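Local coordinates for endolysin B (Mycobacterium phage D29, PDB 3HC7), which is an esterase that degrades the link between mycolic acid and peptidoglycan in the host cell wall, acting with the holin to release new phage particles, at residues Val9-Pro15 and Tyr42-Ala46; His133-Ala137 and Tyr161-Gly165; Gly142-Asp146 and Gly184-Lys189. One frame throughout, in Å; residues are numbered along the deposited sequence.

Contact 1 of 3, residues Val9-Pro15 and Tyr42-Ala46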
loop_
_atom_site.group_PDB
_atom_site.type_symbol
_atom_site.label_atom_id
_atom_site.label_comp_id
_atom_site.label_asym_id
_atom_site.label_seq_id
_atom_site.Cartn_x
_atom_site.Cartn_y
_atom_site.Cartn_z
ATOM N N VAL A 9 -0.813 -8.637 1.017
ATOM C CA VAL A 9 -0.943 -7.836 2.223
ATOM C C VAL A 9 -2.249 -7.062 2.166
ATOM O O VAL A 9 -2.446 -6.212 1.294
ATOM C CB VAL A 9 0.234 -6.870 2.397
ATOM C CG1 VAL A 9 0.181 -6.209 3.772
ATOM C CG2 VAL A 9 1.547 -7.615 2.221
ATOM N N HIS A 10 -3.143 -7.381 3.093
ATOM C CA HIS A 10 -4.445 -6.729 3.180
ATOM C C HIS A 10 -4.385 -5.224 3.422
ATOM O O HIS A 10 -3.363 -4.682 3.854
ATOM C CB HIS A 10 -5.287 -7.382 4.282
ATOM C CG HIS A 10 -6.028 -8.601 3.834
ATOM N ND1 HIS A 10 -7.102 -8.541 2.972
ATOM C CD2 HIS A 10 -5.859 -9.910 4.134
ATOM C CE1 HIS A 10 -7.569 -9.760 2.767
ATOM N NE2 HIS A 10 -6.830 -10.611 3.458
ATOM N N GLY A 11 -5.506 -4.559 3.153
ATOM C CA GLY A 11 -5.657 -3.147 3.441
ATOM C C GLY A 11 -6.041 -2.917 4.888
ATOM O O GLY A 11 -6.262 -3.860 5.651
ATOM N N THR A 12 -6.116 -1.647 5.263
ATOM C CA THR A 12 -6.478 -1.238 6.611
ATOM C C THR A 12 -7.768 -1.920 7.077
ATOM O O THR A 12 -8.740 -2.015 6.328
ATOM C CB THR A 12 -6.659 0.286 6.645
ATOM O OG1 THR A 12 -5.476 0.903 6.132
ATOM C CG2 THR A 12 -6.932 0.777 8.059
ATOM N N GLY A 13 -7.765 -2.412 8.311
ATOM C CA GLY A 13 -8.962 -2.984 8.902
ATOM C C GLY A 13 -9.160 -4.481 8.744
ATOM O O GLY A 13 -10.144 -5.023 9.244
ATOM N N GLN A 14 -8.243 -5.158 8.056
ATOM C CA GLN A 14 -8.360 -6.608 7.885
ATOM C C GLN A 14 -7.123 -7.344 8.403
ATOM O O GLN A 14 -6.232 -7.679 7.627
ATOM C CB GLN A 14 -8.603 -6.960 6.411
ATOM C CG GLN A 14 -8.672 -8.450 6.109
ATOM C CD GLN A 14 -9.698 -9.184 6.959
ATOM O OE1 GLN A 14 -10.734 -9.637 6.458
ATOM N NE2 GLN A 14 -9.416 -9.309 8.252
ATOM N N PRO A 15 -7.074 -7.607 9.723
ATOM C CA PRO A 15 -5.904 -8.238 10.356
ATOM C C PRO A 15 -5.833 -9.748 10.128
ATOM O O PRO A 15 -4.928 -10.399 10.653
ATOM C CB PRO A 15 -6.106 -7.963 11.856
ATOM C CG PRO A 15 -7.428 -7.232 11.989
ATOM C CD PRO A 15 -8.152 -7.327 10.689
ATOM N N TYR A 42 0.402 -8.694 11.310
ATOM C CA TYR A 42 0.238 -7.397 10.683
ATOM C C TYR A 42 -1.127 -6.858 11.088
ATOM O O TYR A 42 -2.152 -7.355 10.634
ATOM C CB TYR A 42 0.357 -7.578 9.167
ATOM C CG TYR A 42 -0.235 -6.478 8.330
ATOM C CD1 TYR A 42 0.218 -5.171 8.439
ATOM C CD2 TYR A 42 -1.236 -6.751 7.406
ATOM C CE1 TYR A 42 -0.321 -4.159 7.663
ATOM C CE2 TYR A 42 -1.778 -5.750 6.624
ATOM C CZ TYR A 42 -1.318 -4.455 6.757
ATOM O OH TYR A 42 -1.849 -3.448 5.979
ATOM N N PRO A 43 -1.143 -5.845 11.969
ATOM C CA PRO A 43 -2.406 -5.412 12.577
ATOM C C PRO A 43 -3.364 -4.778 11.575
ATOM O O PRO A 43 -4.555 -4.694 11.860
ATOM C CB PRO A 43 -1.965 -4.360 13.607
ATOM C CG PRO A 43 -0.507 -4.556 13.800
ATOM C CD PRO A 43 0.012 -5.097 12.492
ATOM N N ALA A 44 -2.852 -4.334 10.432
ATOM C CA ALA A 44 -3.647 -3.554 9.473
ATOM C C ALA A 44 -4.433 -2.421 10.146
ATOM O O ALA A 44 -5.594 -2.171 9.812
ATOM C CB ALA A 44 -4.583 -4.462 8.680
ATOM N N ALA A 45 -3.789 -1.718 11.078
ATOM C CA ALA A 45 -4.487 -0.735 11.909
ATOM C C ALA A 45 -4.672 0.598 11.197
ATOM O O ALA A 45 -3.799 1.040 10.462
ATOM C CB ALA A 45 -3.741 -0.530 13.227
ATOM N N ALA A 46 -5.813 1.236 11.423
ATOM C CA ALA A 46 -6.060 2.576 10.881
ATOM C C ALA A 46 -5.211 3.649 11.572
ATOM O O ALA A 46 -4.788 4.626 10.941
ATOM C CB ALA A 46 -7.539 2.922 10.978
#
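Tyr42 gives up more surface than any other residue here, laying its ring beside the end of the first strand. Val9 CG1 sits over one face, 4.0 Å from the ring centroid, in a CH-pi contact, and Tyr42 OH at the ring edge donates a hydrogen bond to His10 O at 2.9 Å. Ala44 comes next. Its CB points at the turn and lies 3.5 Å from Gly11 O, while Ala44 O accepts a nearly straight hydrogen bond from Gly13 N at 2.7 Å. The turn is type II, from Gly11 to Gln14, and it follows strand 5-9 of an alpha/beta-hydrolase fold. Thr12 N is hydrogen-bonded to the nucleophile Ser82 through OG, a position consistent with the oxyanion-hole loop of such enzymes. Thr12, the third large contributor, brings its CA to 3.4 Å from Ala44 O in a CA-H...O contact and sets CG2 3.7 Å from Ala46 CB. Its OG1 turns to Gln83, which also bonds Ala45 O.

Contact 2 of 3, residues His133-Ala137 and Tyr161-Gly165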
loop_
_atom_site.group_PDB
_atom_site.type_symbol
_atom_site.label_atom_id
_atom_site.label_comp_id
_atom_site.label_asym_id
_atom_site.label_seq_id
_atom_site.Cartn_x
_atom_site.Cartn_y
_atom_site.Cartn_z
ATOM N N HIS A 133 -15.394 3.268 -11.816
ATOM C CA HIS A 133 -14.599 4.438 -11.462
ATOM C C HIS A 133 -13.509 4.769 -12.476
ATOM O O HIS A 133 -12.843 3.874 -12.999
ATOM C CB HIS A 133 -14.005 4.283 -10.057
ATOM C CG HIS A 133 -14.997 4.508 -8.962
ATOM N ND1 HIS A 133 -15.424 5.767 -8.595
ATOM C CD2 HIS A 133 -15.661 3.639 -8.163
ATOM C CE1 HIS A 133 -16.305 5.664 -7.618
ATOM N NE2 HIS A 133 -16.467 4.383 -7.336
ATOM N N PRO A 134 -13.321 6.070 -12.745
ATOM C CA PRO A 134 -12.317 6.559 -13.695
ATOM C C PRO A 134 -10.906 6.420 -13.130
ATOM O O PRO A 134 -10.675 6.739 -11.967
ATOM C CB PRO A 134 -12.676 8.035 -13.853
ATOM C CG PRO A 134 -13.369 8.402 -12.581
ATOM C CD PRO A 134 -14.019 7.165 -12.045
ATOM N N VAL A 135 -9.978 5.940 -13.949
ATOM C CA VAL A 135 -8.597 5.796 -13.517
ATOM C C VAL A 135 -8.058 7.149 -13.057
ATOM O O VAL A 135 -8.515 8.193 -13.520
ATOM C CB VAL A 135 -7.717 5.230 -14.649
ATOM C CG1 VAL A 135 -7.624 6.227 -15.792
ATOM C CG2 VAL A 135 -6.332 4.864 -14.122
ATOM N N ALA A 136 -7.100 7.122 -12.133
ATOM C CA ALA A 136 -6.485 8.339 -11.612
ATOM C C ALA A 136 -5.812 9.149 -12.721
ATOM O O ALA A 136 -5.201 8.584 -13.624
ATOM C CB ALA A 136 -5.478 7.990 -10.528
ATOM N N ALA A 137 -5.915 10.473 -12.632
ATOM C CA ALA A 137 -5.395 11.377 -13.660
ATOM C C ALA A 137 -3.870 11.395 -13.710
ATOM O O ALA A 137 -3.207 11.007 -12.749
ATOM C CB ALA A 137 -5.935 12.783 -13.440
ATOM N N TYR A 161 -3.500 0.060 -9.668
ATOM C CA TYR A 161 -4.892 0.444 -9.871
ATOM C C TYR A 161 -5.292 1.557 -8.921
ATOM O O TYR A 161 -5.240 1.376 -7.733
ATOM C CB TYR A 161 -5.778 -0.765 -9.614
ATOM C CG TYR A 161 -5.523 -1.962 -10.505
ATOM C CD1 TYR A 161 -5.817 -1.927 -11.852
ATOM C CD2 TYR A 161 -5.029 -3.121 -9.990
ATOM C CE1 TYR A 161 -5.603 -3.017 -12.661
ATOM C CE2 TYR A 161 -4.802 -4.198 -10.786
ATOM C CZ TYR A 161 -5.091 -4.143 -12.119
ATOM O OH TYR A 161 -4.874 -5.236 -12.887
ATOM N N ALA A 162 -5.706 2.684 -9.465
ATOM C CA ALA A 162 -5.969 3.875 -8.675
ATOM C C ALA A 162 -7.099 4.674 -9.287
ATOM O O ALA A 162 -7.096 4.937 -10.488
ATOM C CB ALA A 162 -4.709 4.725 -8.574
ATOM N N HIS A 163 -8.064 5.056 -8.454
ATOM C CA HIS A 163 -9.215 5.837 -8.898
ATOM C C HIS A 163 -9.070 7.275 -8.448
ATOM O O HIS A 163 -8.621 7.535 -7.330
ATOM C CB HIS A 163 -10.516 5.313 -8.277
ATOM C CG HIS A 163 -10.870 3.916 -8.672
ATOM N ND1 HIS A 163 -11.504 3.044 -7.816
ATOM C CD2 HIS A 163 -10.685 3.240 -9.832
ATOM C CE1 HIS A 163 -11.695 1.888 -8.429
ATOM N NE2 HIS A 163 -11.206 1.980 -9.652
ATOM N N ASP A 164 -9.472 8.218 -9.292
ATOM C CA ASP A 164 -9.654 9.569 -8.792
ATOM C C ASP A 164 -10.816 9.530 -7.810
ATOM O O ASP A 164 -11.831 8.879 -8.052
ATOM C CB ASP A 164 -9.878 10.576 -9.924
ATOM C CG ASP A 164 -8.635 11.418 -10.205
ATOM O OD1 ASP A 164 -8.107 12.015 -9.245
ATOM O OD2 ASP A 164 -8.178 11.480 -11.368
ATOM N N GLY A 165 -10.658 10.210 -6.689
ATOM C CA GLY A 165 -11.612 10.092 -5.602
ATOM C C GLY A 165 -10.928 9.379 -4.454
ATOM O O GLY A 165 -11.243 9.610 -3.285
#
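The chain leaving strand 157-161, the edge strand of the parallel sheet, makes a single beta bridge with residues 133-137, Val135 paired with His163, CA atoms 4.7 Å apart, on the way to Asp166, the probable catalytic acid. Tyr161 still belongs to the strand and faces away. Ala162 starts the contact, its O accepting a 2.7 Å hydrogen bond from Ala136 N and its CB packing 3.9 Å from Ala136 CB. His163 CA makes a CA-H...O contact with Pro134 O at 3.5 Å. The imidazole packs against His133, whose CB stands almost squarely over the ring face, 3.4 Å from its centroid. The two nitrogens of His163 look outward, ND1 to Pro239 O and NE2 to Asp129, and the ring stacks on Tyr242, so this histidine ties the bridge to the chain just before and after the catalytic His240. Asp164 then closes the bridge with its backbone, N to Pro134 O at 3.3 Å, and adds a side-chain bond of its own: Asp164 OD2 accepts from Ala137 N at 2.8 Å.

Contact 3 of 3, residues Gly142-Asp146 and Gly184-Lys189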
loop_
_atom_site.group_PDB
_atom_site.type_symbol
_atom_site.label_atom_id
_atom_site.label_comp_id
_atom_site.label_asym_id
_atom_site.label_seq_id
_atom_site.Cartn_x
_atom_site.Cartn_y
_atom_site.Cartn_z
ATOM N N GLY A 142 0.950 9.277 -5.398
ATOM C CA GLY A 142 0.711 8.904 -4.021
ATOM C C GLY A 142 1.009 10.075 -3.104
ATOM O O GLY A 142 1.922 10.867 -3.345
ATOM N N ILE A 143 0.234 10.190 -2.036
ATOM C CA ILE A 143 0.461 11.245 -1.065
ATOM C C ILE A 143 1.852 11.189 -0.407
ATOM O O ILE A 143 2.469 12.233 -0.166
ATOM C CB ILE A 143 -0.630 11.216 0.011
ATOM C CG1 ILE A 143 -0.517 12.444 0.910
ATOM C CG2 ILE A 143 -0.562 9.907 0.790
ATOM C CD1 ILE A 143 -1.621 12.555 1.938
ATOM N N LEU A 144 2.349 9.984 -0.116
ATOM C CA LEU A 144 3.599 9.831 0.649
ATOM C C LEU A 144 4.825 10.353 -0.098
ATOM O O LEU A 144 4.953 10.141 -1.291
ATOM C CB LEU A 144 3.825 8.369 1.031
ATOM C CG LEU A 144 2.868 7.748 2.045
ATOM C CD1 LEU A 144 3.136 6.262 2.161
ATOM C CD2 LEU A 144 3.000 8.415 3.413
ATOM N N GLU A 145 5.727 11.026 0.614
ATOM C CA GLU A 145 6.929 11.606 0.001
ATOM C C GLU A 145 7.944 10.536 -0.413
ATOM O O GLU A 145 8.727 10.730 -1.335
ATOM C CB GLU A 145 7.594 12.604 0.956
ATOM C CG GLU A 145 6.736 13.806 1.326
ATOM C CD GLU A 145 7.115 14.401 2.679
ATOM O OE1 GLU A 145 7.126 13.649 3.679
ATOM O OE2 GLU A 145 7.392 15.621 2.746
ATOM N N ASP A 146 7.938 9.418 0.301
ATOM C CA ASP A 146 8.738 8.252 -0.049
ATOM C C ASP A 146 7.893 7.362 -0.961
ATOM O O ASP A 146 7.250 6.424 -0.502
ATOM C CB ASP A 146 9.114 7.496 1.229
ATOM C CG ASP A 146 10.044 6.325 0.973
ATOM O OD1 ASP A 146 10.905 6.420 0.073
ATOM O OD2 ASP A 146 9.932 5.318 1.702
ATOM N N GLY A 184 -2.738 14.916 6.674
ATOM C CA GLY A 184 -2.936 13.543 6.234
ATOM C C GLY A 184 -1.658 12.716 6.238
ATOM O O GLY A 184 -1.645 11.575 6.725
ATOM N N ARG A 185 -0.575 13.267 5.694
ATOM C CA ARG A 185 0.699 12.536 5.715
ATOM C C ARG A 185 1.151 12.342 7.150
ATOM O O ARG A 185 1.654 11.292 7.513
ATOM C CB ARG A 185 1.796 13.267 4.935
ATOM C CG ARG A 185 2.014 12.746 3.539
ATOM C CD ARG A 185 3.318 13.255 2.945
ATOM N NE ARG A 185 3.409 14.701 2.992
ATOM C CZ ARG A 185 3.005 15.504 2.017
ATOM N NH1 ARG A 185 2.473 15.001 0.913
ATOM N NH2 ARG A 185 3.135 16.811 2.147
ATOM N N ILE A 186 0.958 13.362 7.983
ATOM C CA ILE A 186 1.354 13.245 9.377
ATOM C C ILE A 186 0.665 12.055 10.051
ATOM O O ILE A 186 1.315 11.241 10.719
ATOM C CB ILE A 186 1.067 14.547 10.131
ATOM C CG1 ILE A 186 2.171 15.556 9.805
ATOM C CG2 ILE A 186 0.976 14.292 11.633
ATOM C CD1 ILE A 186 1.870 16.959 10.238
ATOM N N VAL A 187 -0.648 11.961 9.860
ATOM C CA VAL A 187 -1.447 10.883 10.441
ATOM C C VAL A 187 -0.954 9.500 9.999
ATOM O O VAL A 187 -0.794 8.577 10.808
ATOM C CB VAL A 187 -2.951 11.069 10.105
ATOM C CG1 VAL A 187 -3.717 9.789 10.316
ATOM C CG2 VAL A 187 -3.526 12.153 10.969
ATOM N N MET A 188 -0.682 9.362 8.715
ATOM C CA MET A 188 -0.193 8.090 8.201
ATOM C C MET A 188 1.205 7.684 8.701
ATOM O O MET A 188 1.488 6.491 8.835
ATOM C CB MET A 188 -0.243 8.086 6.685
ATOM C CG MET A 188 -1.651 7.999 6.132
ATOM S SD MET A 188 -1.634 8.106 4.340
ATOM C CE MET A 188 -0.184 7.136 3.977
ATOM N N LYS A 189 2.069 8.660 8.985
ATOM C CA LYS A 189 3.444 8.364 9.424
ATOM C C LYS A 189 3.656 8.329 10.943
ATOM O O LYS A 189 4.709 7.906 11.420
ATOM C CB LYS A 189 4.410 9.389 8.820
ATOM C CG LYS A 189 4.453 9.374 7.307
ATOM C CD LYS A 189 4.955 10.698 6.767
ATOM C CE LYS A 189 6.364 11.018 7.245
ATOM N NZ LYS A 189 6.861 12.279 6.618
#
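Arg185 is buried, yet the acid beside it does not meet its guanidinium in the usual in-plane way. Glu145 lays its CG over one face of the group, and the carboxylate lies well out of the plane, so that the salt bridge between Glu145 OE1 and Arg185 NE is long, 3.9 Å, with no N-H directed at the oxygen. What does lie at the guanidinium edge is a backbone carbonyl: Arg185 NH1 donates to Ile143 O at 3.0 Å, and NH2 reaches Leu176 O. The loop 142-146, which runs on from strand 140-141, is thus fastened to the last turns of helix 179-189, among the helices that come, in sequence, between Asp166, the probable catalytic acid, and the active-site His240 of this alpha/beta hydrolase. Gly184, Arg185, Met188 and Lys189 make up the helix face turned to the loop; Ile186 and Val187 look instead to helices 200-207 and 212-230. Ile143 spreads over this face, its CD1 4.3 Å from Gly184 C, where a CB on the glycine would stand 3.6 Å from that methyl, and its CG1 3.7 Å from Arg185 CG. Leu144 CD2 meets Met188 CE at 3.5 Å, and both residues touch Ile86 on helix 83-96, which follows the nucleophile. On the exposed side Lys189 NZ forms a salt bridge with Glu145 OE1 at 3.3 Å, a weak hydrogen bond. So the guanidinium directs N-H bonds at carbonyl oxygens, while the single carboxylate of Glu145 is shared between the charges of Arg185 and Lys189, its link to the first long and by charge alone.

In the fold
All three contacts tie down loops, but at different depths. Contact 3 is the most buried and mixes apolar packing with a three-residue salt-bridge network. Contacts 1 and 2 are partly buried: contact 1 combines one backbone bond with a tyrosine hydroxyl bond and a CH-pi contact, whereas contact 2 is mainly backbone hydrogen bonding plus one aspartate bond. Contact 1 joins the loops after the two neighbouring strands 5-9 and 35-38, beside the nucleophile. Contact 2 lies farthest from the centre of the chain, past the opposite edge of the parallel sheet, and borders the acid and histidine. Contacts 2 and 3 interleave along the chain, both drawing their first segment from between strands 110-116 and 157-161.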